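Local structure of transcriptional regulator, TetR family (Vibrio parahaemolyticus, 3HE0) at residues Leu166-Lys169 and His170-Phe174. The protein probably binds regulatory DNA as a transcription factor of the TetR family, pairing an N-terminal helix-turn-helix domain with an all-helical C-terminal domain. Sequence-based numbering, arbitrary orientation.
Sequences LARK and HALGF
Lys169 and Phe174 meet where a Schellman motif closes the C-terminal end of helix 160-171, a local contact in the C-terminal domain of this TetR-family regulator. Ahead of the turn, three ordinary helical bonds continue the ladder, from His170 N to Leu166 O, Ala171 N to Ala167 O and Leu172 N to Arg168 O. The spacing then changes: Phe174 N reaches back five residues to Lys169 O (2.9 Å), and inside that loop Gly173 N bonds to His170 O (2.8 Å). Gly173 is the C-prime residue, with a positive phi of 89°, a backbone shape that leaves no room for a CB beside the carbonyl oxygen of the residue before. Phe174 N lies almost in line with the Lys169 carbonyl (C=O...N angle 173°), although its N-H is itself bent away from a straight bond.

The same reversal brings the Phe174 ring back to the lysine. Lys169 CB sits in the ring plane at its edge, 3.6 Å from CD2, and CG is equally near that carbon. The lysine chain stays extended through chi3 and bends only at chi4 (-70°), which brings its ammonium end back beside the ring. Phe174 also meets Trp124 of the second subunit, with the ring planes nearly perpendicular, and Glu153 of that subunit packs on both Phe174 and Lys169, so the helix end belongs to the dimer contact. His170 turns its ring to Trp96 of helix 84-97. Leu172 lies against the Arg168 carbonyl, its CG 3.2 Å from Arg168 O, while Lys169 NZ stops 3.6 Å from Phe174 CE2.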
ATOM      1  N   LEU A 166       6.874  -0.167  -5.127  1.00 26.93           N
ATOM      2  CA  LEU A 166       7.722  -0.798  -6.134  1.00 27.49           C
ATOM      3  C   LEU A 166       8.104  -2.219  -5.698  1.00 28.47           C
ATOM      4  O   LEU A 166       8.053  -3.179  -6.487  1.00 27.55           O
ATOM      5  CB  LEU A 166       9.004   0.020  -6.356  1.00 27.39           C
ATOM      6  CG  LEU A 166       8.987   1.224  -7.289  1.00 26.61           C
ATOM      7  CD1 LEU A 166      10.357   1.824  -7.271  1.00 26.08           C
ATOM      8  CD2 LEU A 166       8.628   0.821  -8.666  1.00 23.71           C
ATOM      9  N   ALA A 167       8.526  -2.331  -4.441  1.00 29.60           N
ATOM     10  CA  ALA A 167       8.914  -3.613  -3.880  1.00 30.84           C
ATOM     11  C   ALA A 167       7.752  -4.585  -3.984  1.00 32.08           C
ATOM     12  O   ALA A 167       7.903  -5.681  -4.506  1.00 32.50           O
ATOM     13  CB  ALA A 167       9.351  -3.439  -2.436  1.00 30.59           C
ATOM     14  N   ARG A 168       6.588  -4.153  -3.510  1.00 34.09           N
ATOM     15  CA  ARG A 168       5.367  -4.967  -3.507  1.00 35.60           C
ATOM     16  C   ARG A 168       5.075  -5.458  -4.914  1.00 36.38           C
ATOM     17  O   ARG A 168       4.946  -6.640  -5.149  1.00 35.89           O
ATOM     18  CB  ARG A 168       4.201  -4.124  -2.984  1.00 36.00           C
ATOM     19  CG  ARG A 168       3.054  -4.842  -2.268  1.00 38.73           C
ATOM     20  CD  ARG A 168       2.223  -3.792  -1.453  1.00 42.77           C
ATOM     21  NE  ARG A 168       1.877  -2.611  -2.276  1.00 46.65           N
ATOM     22  CZ  ARG A 168       1.896  -1.319  -1.889  1.00 50.51           C
ATOM     23  NH1 ARG A 168       2.237  -0.945  -0.649  1.00 51.50           N
ATOM     24  NH2 ARG A 168       1.576  -0.365  -2.773  1.00 52.13           N
ATOM     25  N   LYS A 169       5.018  -4.534  -5.860  1.00 38.01           N
ATOM     26  CA  LYS A 169       4.744  -4.887  -7.249  1.00 39.29           C
ATOM     27  C   LYS A 169       5.867  -5.698  -7.919  1.00 39.69           C
ATOM     28  O   LYS A 169       5.596  -6.442  -8.867  1.00 39.86           O
ATOM     29  CB  LYS A 169       4.401  -3.628  -8.065  1.00 39.93           C
ATOM     30  CG  LYS A 169       2.996  -3.057  -7.753  1.00 41.70           C
ATOM     31  CD  LYS A 169       2.416  -2.213  -8.904  1.00 43.48           C
ATOM     32  CE  LYS A 169       0.950  -1.829  -8.662  1.00 44.27           C
ATOM     33  NZ  LYS A 169       0.030  -3.012  -8.762  1.00 45.19           N
ATOM     34  N   HIS A 170       7.109  -5.570  -7.438  1.00 40.28           N
ATOM     35  CA  HIS A 170       8.215  -6.430  -7.923  1.00 40.70           C
ATOM     36  C   HIS A 170       8.065  -7.854  -7.405  1.00 41.15           C
ATOM     37  O   HIS A 170       8.094  -8.800  -8.190  1.00 41.12           O
ATOM     38  CB  HIS A 170       9.608  -5.899  -7.530  1.00 40.72           C
ATOM     39  CG  HIS A 170      10.740  -6.795  -7.954  1.00 39.94           C
ATOM     40  ND1 HIS A 170      11.348  -7.691  -7.097  1.00 39.30           N
ATOM     41  CD2 HIS A 170      11.364  -6.940  -9.149  1.00 39.75           C
ATOM     42  CE1 HIS A 170      12.299  -8.341  -7.744  1.00 38.99           C
ATOM     43  NE2 HIS A 170      12.324  -7.911  -8.991  1.00 39.60           N
ATOM     44  N   ALA A 171       7.911  -7.996  -6.085  1.00 41.64           N
ATOM     45  CA  ALA A 171       7.736  -9.313  -5.454  1.00 41.99           C
ATOM     46  C   ALA A 171       6.538 -10.074  -6.028  1.00 42.50           C
ATOM     47  O   ALA A 171       6.542 -11.298  -6.037  1.00 42.50           O
ATOM     48  CB  ALA A 171       7.590  -9.169  -3.951  1.00 41.76           C
ATOM     49  N   LEU A 172       5.522  -9.340  -6.494  1.00 43.27           N
ATOM     50  CA  LEU A 172       4.332  -9.912  -7.146  1.00 43.50           C
ATOM     51  C   LEU A 172       4.479 -10.069  -8.674  1.00 43.90           C
ATOM     52  O   LEU A 172       3.514 -10.411  -9.360  1.00 43.84           O
ATOM     53  CB  LEU A 172       3.095  -9.052  -6.824  1.00 43.40           C
ATOM     54  CG  LEU A 172       2.733  -8.966  -5.336  1.00 43.32           C
ATOM     55  CD1 LEU A 172       1.708  -7.854  -5.084  1.00 43.20           C
ATOM     56  CD2 LEU A 172       2.236 -10.312  -4.822  1.00 42.96           C
ATOM     57  N   GLY A 173       5.670  -9.800  -9.207  1.00 44.46           N
ATOM     58  CA  GLY A 173       5.994 -10.137 -10.596  1.00 44.93           C
ATOM     59  C   GLY A 173       5.691  -9.117 -11.681  1.00 45.42           C
ATOM     60  O   GLY A 173       5.973  -9.368 -12.842  1.00 45.38           O
ATOM     61  N   PHE A 174       5.142  -7.958 -11.338  1.00 46.26           N
ATOM     62  CA  PHE A 174       4.720  -7.011 -12.383  1.00 47.04           C
ATOM     63  C   PHE A 174       5.867  -6.514 -13.278  1.00 46.99           C
ATOM     64  O   PHE A 174       5.649  -6.190 -14.445  1.00 47.29           O
ATOM     65  CB  PHE A 174       3.909  -5.850 -11.786  1.00 47.31           C
ATOM     66  CG  PHE A 174       2.626  -6.299 -11.126  1.00 49.10           C
ATOM     67  CD1 PHE A 174       1.702  -7.071 -11.832  1.00 50.38           C
ATOM     68  CD2 PHE A 174       2.348  -5.972  -9.804  1.00 50.50           C
ATOM     69  CE1 PHE A 174       0.538  -7.503 -11.238  1.00 50.77           C
ATOM     70  CE2 PHE A 174       1.175  -6.404  -9.196  1.00 50.63           C
ATOM     71  CZ  PHE A 174       0.268  -7.173  -9.916  1.00 51.02           C
TER